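Local coordinates for protein heroin esterase (Rhodococcus sp., PDB 1LZL) that probably hydrolyses acetyl esters such as those of heroin, as an esterase of the alpha/beta hydrolase fold, at residues N28-Y33 against A121-F126; V70-T75 against E104-L109. One frame throughout, in Å; residues are numbered along the deposited sequence.

Overall arrangement
Both contacts tie parts of a single alpha/beta hydrolase chain, with centres about 31 Å apart and nearest atoms about 15 Å apart, so neither touches the other. Contact 1 joins helix 26-41, near the N-terminus, to the loop between strand 112-116 and helix 128-142. Contact 2 lies wholly within the stretch of chain between those two partners and packs the end of strand 65-72 against helix 99-109. The two are linked through the sheet: strand 112-116, which runs antiparallel beside strand 65-72, leads into the loop of contact 1. One contact thus holds helix 26-41 by charge, while the other packs a helix on the sheet by apolar groups.

Contact 1: N28-Y33 against A121-F126; sequences NARATY and APETTF
The E123 carboxylate meets the R30 guanidinium at the guanidinium's edge, their planes 25° apart. At that edge sit both carboxylate oxygens and A121 O, while CD of P122 approaches obliquely, 3.9 Å from R30 NH2. The grip is end-on and two-pronged. R30 NH1 gives a hydrogen bond to E123 OE2 at 2.9 Å, tilted somewhat out of the carboxylate plane on the syn side. R30 NH2 reaches E123 OE1, also at 2.9 Å, along its syn lone pair and nearly straight at 171°. The arginine spans the gap because its chain is extended from CG to NE; the glutamate instead bends at chi2 (85°), turning its carboxylate toward the guanidinium. R30 NH2 also lies 3.0 Å from A121 O, and it donates a hydrogen bond to A91 O as well. P122 follows a cis peptide bond, between the two residues whose oxygens gather round the guanidinium. A leucine in place of R30 would probably leave the E123 carboxylate without its cationic mate and free to turn. Paired charges plus the A91 carbonyl thus fasten helix 26-41 to the 121-126 loop and to the loop carrying A91, and the bidentate bridge should fix the guanidinium's rotation.

Contact 2: V70-T75 against E104-L109; sequences VTPDNT and EVAREL
V70 and P72 pack on A106 where strand 65-72 meets helix 99-109, a helix packed on the central sheet of the alpha/beta hydrolase fold. The two short segments run almost parallel, 14° between their directions, and their axes approach to 7.0 Å. That closeness goes with the small side chain at A106, the helix residue nearest the strand.

The apolar contact is carried by one methyl. A106 CB points to the strand and meets V70 CG1 at 3.6 Å; that valine branch lies anti to the backbone N (chi1 -172°), which brings it alongside the alanine. P72 contributes more loosely, its CD 4.5 Å from A106 CB. T71, between them in the alternating strand, turns its side chain away from the helix. V49 of the neighbouring strand 49-56 also touches both V70 and A106, extending the apolar patch.

Hydrogen bonds hold the pieces from outside the interface, none crossing it. The backbone of V70 pairs with V113, that of T71 with S50, and R107 binds the carbonyls of D47 and S45 on its way off the helix. Past the strand, T75 OG1 donates to D73 O at 2.8 Å, coming from above the carbonyl plane and closing the turn.

A further touch is of carbon on oxygen: P72 CB rests 3.4 Å from the backbone carbonyl A106 O, with P72 CG 4.0 Å from that same oxygen.

Contact 1: N28-Y33 against A121-F126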
loop_
_atom_site.group_PDB
_atom_site.type_symbol
_atom_site.label_atom_id
_atom_site.label_comp_id
_atom_site.label_asym_id
_atom_site.label_seq_id
_atom_site.Cartn_x
_atom_site.Cartn_y
_atom_site.Cartn_z
ATOM N N ASN A 28 18.280 -3.425 -12.032
ATOM C CA ASN A 28 18.727 -4.438 -11.074
ATOM C C ASN A 28 17.830 -4.490 -9.840
ATOM O O ASN A 28 17.565 -5.568 -9.314
ATOM C CB ASN A 28 20.180 -4.176 -10.683
ATOM C CG ASN A 28 20.656 -5.369 -9.865
ATOM O OD1 ASN A 28 20.870 -6.466 -10.397
ATOM N ND2 ASN A 28 20.785 -5.078 -8.575
ATOM N N ALA A 29 17.359 -3.330 -9.393
ATOM C CA ALA A 29 16.392 -3.250 -8.301
ATOM C C ALA A 29 15.141 -4.077 -8.612
ATOM O O ALA A 29 14.649 -4.825 -7.774
ATOM C CB ALA A 29 15.988 -1.815 -8.023
ATOM N N ARG A 30 14.651 -3.877 -9.831
ATOM C CA ARG A 30 13.490 -4.633 -10.289
ATOM C C ARG A 30 13.818 -6.121 -10.252
ATOM O O ARG A 30 12.975 -6.960 -9.925
ATOM C CB ARG A 30 13.075 -4.143 -11.685
ATOM C CG ARG A 30 12.244 -2.856 -11.637
ATOM C CD ARG A 30 12.005 -2.199 -12.993
ATOM N NE ARG A 30 11.181 -1.008 -12.819
ATOM C CZ ARG A 30 10.811 -0.195 -13.783
ATOM N NH1 ARG A 30 11.211 -0.381 -15.042
ATOM N NH2 ARG A 30 10.047 0.841 -13.464
ATOM N N ALA A 31 15.037 -6.529 -10.589
ATOM C CA ALA A 31 15.329 -7.976 -10.699
ATOM C C ALA A 31 15.498 -8.584 -9.330
ATOM O O ALA A 31 14.899 -9.607 -8.984
ATOM C CB ALA A 31 16.547 -8.130 -11.574
ATOM N N THR A 32 16.309 -7.956 -8.469
ATOM C CA THR A 32 16.414 -8.583 -7.131
ATOM C C THR A 32 15.064 -8.508 -6.416
ATOM O O THR A 32 14.680 -9.412 -5.654
ATOM C CB THR A 32 17.589 -8.038 -6.306
ATOM O OG1 THR A 32 17.176 -7.375 -5.086
ATOM C CG2 THR A 32 18.396 -6.990 -7.063
ATOM N N TYR A 33 14.217 -7.480 -6.628
ATOM C CA TYR A 33 12.937 -7.532 -5.896
ATOM C C TYR A 33 12.038 -8.641 -6.401
ATOM O O TYR A 33 11.406 -9.421 -5.695
ATOM C CB TYR A 33 12.172 -6.212 -6.012
ATOM C CG TYR A 33 10.913 -6.118 -5.166
ATOM C CD1 TYR A 33 11.022 -6.092 -3.770
ATOM C CD2 TYR A 33 9.665 -6.049 -5.772
ATOM C CE1 TYR A 33 9.871 -6.002 -3.001
ATOM C CE2 TYR A 33 8.519 -5.959 -5.006
ATOM C CZ TYR A 33 8.642 -5.936 -3.633
ATOM O OH TYR A 33 7.508 -5.852 -2.864
ATOM N N ALA A 121 6.233 3.933 -12.392
ATOM C CA ALA A 121 7.175 5.003 -12.746
ATOM C C ALA A 121 8.581 4.454 -12.882
ATOM O O ALA A 121 8.872 3.391 -12.368
ATOM C CB ALA A 121 7.110 6.067 -11.658
ATOM N N PRO A 122 9.505 5.145 -13.537
ATOM C CA PRO A 122 9.297 6.441 -14.187
ATOM C C PRO A 122 8.614 6.359 -15.558
ATOM O O PRO A 122 8.325 7.455 -16.104
ATOM C CB PRO A 122 10.742 6.962 -14.338
ATOM C CG PRO A 122 11.508 5.691 -14.579
ATOM C CD PRO A 122 10.890 4.647 -13.668
ATOM N N GLU A 123 8.421 5.153 -16.087
ATOM C CA GLU A 123 7.832 5.077 -17.442
ATOM C C GLU A 123 6.450 5.756 -17.460
ATOM O O GLU A 123 6.102 6.428 -18.449
ATOM C CB GLU A 123 7.745 3.621 -17.874
ATOM C CG GLU A 123 9.095 2.952 -18.124
ATOM C CD GLU A 123 9.740 2.384 -16.882
ATOM O OE1 GLU A 123 9.209 2.503 -15.749
ATOM O OE2 GLU A 123 10.829 1.764 -17.015
ATOM N N THR A 124 5.670 5.643 -16.383
ATOM C CA THR A 124 4.409 6.370 -16.249
ATOM C C THR A 124 4.490 7.203 -14.977
ATOM O O THR A 124 4.504 6.663 -13.871
ATOM C CB THR A 124 3.225 5.428 -16.124
ATOM O OG1 THR A 124 3.152 4.581 -17.270
ATOM C CG2 THR A 124 1.909 6.211 -16.083
ATOM N N THR A 125 4.605 8.521 -15.101
ATOM C CA THR A 125 4.716 9.352 -13.917
ATOM C C THR A 125 3.342 9.756 -13.410
ATOM O O THR A 125 2.334 9.589 -14.101
ATOM C CB THR A 125 5.538 10.623 -14.197
ATOM O OG1 THR A 125 4.993 11.240 -15.369
ATOM C CG2 THR A 125 6.991 10.237 -14.477
ATOM N N PHE A 126 3.338 10.272 -12.179
ATOM C CA PHE A 126 2.100 10.870 -11.671
ATOM C C PHE A 126 1.518 11.819 -12.699
ATOM O O PHE A 126 2.333 12.559 -13.308
ATOM C CB PHE A 126 2.452 11.612 -10.343
ATOM C CG PHE A 126 1.156 12.225 -9.774
ATOM C CD1 PHE A 126 0.377 11.419 -8.943
ATOM C CD2 PHE A 126 0.761 13.526 -10.050
ATOM C CE1 PHE A 126 -0.851 11.955 -8.489
ATOM C CE2 PHE A 126 -0.453 14.052 -9.635
ATOM C CZ PHE A 126 -1.251 13.243 -8.808
#

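Contact 2: V70-T75 against E104-L109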
loop_
_atom_site.group_PDB
_atom_site.type_symbol
_atom_site.label_atom_id
_atom_site.label_comp_id
_atom_site.label_asym_id
_atom_site.label_seq_id
_atom_site.Cartn_x
_atom_site.Cartn_y
_atom_site.Cartn_z
ATOM N N VAL A 70 -9.496 -11.854 -6.435
ATOM C CA VAL A 70 -9.454 -13.002 -5.553
ATOM C C VAL A 70 -10.782 -13.128 -4.833
ATOM O O VAL A 70 -11.241 -12.181 -4.159
ATOM C CB VAL A 70 -8.290 -12.924 -4.553
ATOM C CG1 VAL A 70 -8.157 -14.240 -3.762
ATOM C CG2 VAL A 70 -6.974 -12.604 -5.267
ATOM N N THR A 71 -11.419 -14.285 -4.988
ATOM C CA THR A 71 -12.702 -14.474 -4.291
ATOM C C THR A 71 -12.705 -15.750 -3.456
ATOM O O THR A 71 -12.070 -16.758 -3.773
ATOM C CB THR A 71 -13.874 -14.475 -5.283
ATOM O OG1 THR A 71 -13.570 -15.431 -6.317
ATOM C CG2 THR A 71 -14.002 -13.125 -5.981
ATOM N N PRO A 72 -13.386 -15.754 -2.336
ATOM C CA PRO A 72 -13.385 -16.972 -1.524
ATOM C C PRO A 72 -14.343 -17.997 -2.130
ATOM O O PRO A 72 -15.384 -17.616 -2.654
ATOM C CB PRO A 72 -13.941 -16.473 -0.197
ATOM C CG PRO A 72 -14.731 -15.257 -0.511
ATOM C CD PRO A 72 -14.177 -14.632 -1.739
ATOM N N ASP A 73 -14.036 -19.272 -2.094
ATOM C CA ASP A 73 -14.982 -20.254 -2.662
ATOM C C ASP A 73 -16.195 -20.441 -1.757
ATOM O O ASP A 73 -16.154 -20.123 -0.564
ATOM C CB ASP A 73 -14.262 -21.584 -2.873
ATOM C CG ASP A 73 -13.092 -21.470 -3.841
ATOM O OD1 ASP A 73 -13.000 -20.511 -4.643
ATOM O OD2 ASP A 73 -12.250 -22.402 -3.783
ATOM N N ASN A 74 -17.318 -20.960 -2.224
ATOM C CA ASN A 74 -18.444 -21.303 -1.359
ATOM C C ASN A 74 -19.080 -20.076 -0.743
ATOM O O ASN A 74 -19.461 -20.143 0.440
ATOM C CB ASN A 74 -18.058 -22.129 -0.129
ATOM C CG ASN A 74 -17.863 -23.602 -0.305
ATOM O OD1 ASN A 74 -16.815 -24.004 -0.824
ATOM N ND2 ASN A 74 -18.840 -24.386 0.132
ATOM N N THR A 75 -19.193 -18.939 -1.417
ATOM C CA THR A 75 -19.558 -17.862 -0.454
ATOM C C THR A 75 -20.781 -17.144 -0.970
ATOM O O THR A 75 -20.706 -16.653 -2.097
ATOM C CB THR A 75 -18.295 -17.021 -0.231
ATOM O OG1 THR A 75 -17.389 -17.843 0.550
ATOM C CG2 THR A 75 -18.539 -15.772 0.577
ATOM N N GLU A 104 -4.831 -14.444 1.682
ATOM C CA GLU A 104 -5.136 -14.509 3.119
ATOM C C GLU A 104 -6.445 -13.834 3.485
ATOM O O GLU A 104 -7.299 -14.326 4.241
ATOM C CB GLU A 104 -3.947 -13.917 3.932
ATOM C CG GLU A 104 -4.143 -14.169 5.428
ATOM C CD GLU A 104 -3.041 -13.685 6.346
ATOM O OE1 GLU A 104 -2.323 -12.742 5.919
ATOM O OE2 GLU A 104 -2.874 -14.209 7.494
ATOM N N VAL A 105 -6.616 -12.622 2.938
ATOM C CA VAL A 105 -7.839 -11.852 3.237
ATOM C C VAL A 105 -9.069 -12.605 2.702
ATOM O O VAL A 105 -10.075 -12.728 3.401
ATOM C CB VAL A 105 -7.706 -10.453 2.604
ATOM C CG1 VAL A 105 -9.040 -9.744 2.561
ATOM C CG2 VAL A 105 -6.633 -9.663 3.376
ATOM N N ALA A 106 -8.968 -13.097 1.460
ATOM C CA ALA A 106 -10.138 -13.769 0.883
ATOM C C ALA A 106 -10.457 -15.036 1.661
ATOM O O ALA A 106 -11.587 -15.343 2.009
ATOM C CB ALA A 106 -9.910 -14.111 -0.576
ATOM N N ARG A 107 -9.440 -15.832 1.986
ATOM C CA ARG A 107 -9.674 -17.090 2.688
ATOM C C ARG A 107 -10.118 -16.863 4.130
ATOM O O ARG A 107 -11.069 -17.488 4.605
ATOM C CB ARG A 107 -8.379 -17.927 2.607
ATOM C CG ARG A 107 -8.513 -19.266 3.328
ATOM C CD ARG A 107 -7.174 -19.965 3.547
ATOM N NE ARG A 107 -6.651 -20.448 2.265
ATOM C CZ ARG A 107 -5.421 -20.108 1.886
ATOM N NH1 ARG A 107 -4.680 -19.325 2.684
ATOM N NH2 ARG A 107 -4.986 -20.559 0.725
ATOM N N GLU A 108 -9.471 -15.958 4.879
ATOM C CA GLU A 108 -9.770 -15.888 6.311
ATOM C C GLU A 108 -10.987 -15.020 6.581
ATOM O O GLU A 108 -11.718 -15.302 7.542
ATOM C CB GLU A 108 -8.606 -15.310 7.118
ATOM C CG GLU A 108 -7.338 -16.138 7.041
ATOM C CD GLU A 108 -7.621 -17.555 7.523
ATOM O OE1 GLU A 108 -8.464 -17.699 8.433
ATOM O OE2 GLU A 108 -7.019 -18.497 6.979
ATOM N N LEU A 109 -11.210 -13.983 5.784
ATOM C CA LEU A 109 -12.303 -13.074 6.036
ATOM C C LEU A 109 -13.515 -13.293 5.134
ATOM O O LEU A 109 -14.591 -12.784 5.436
ATOM C CB LEU A 109 -11.842 -11.602 5.834
ATOM C CG LEU A 109 -10.651 -11.237 6.705
ATOM C CD1 LEU A 109 -10.402 -9.735 6.583
ATOM C CD2 LEU A 109 -10.870 -11.691 8.152
#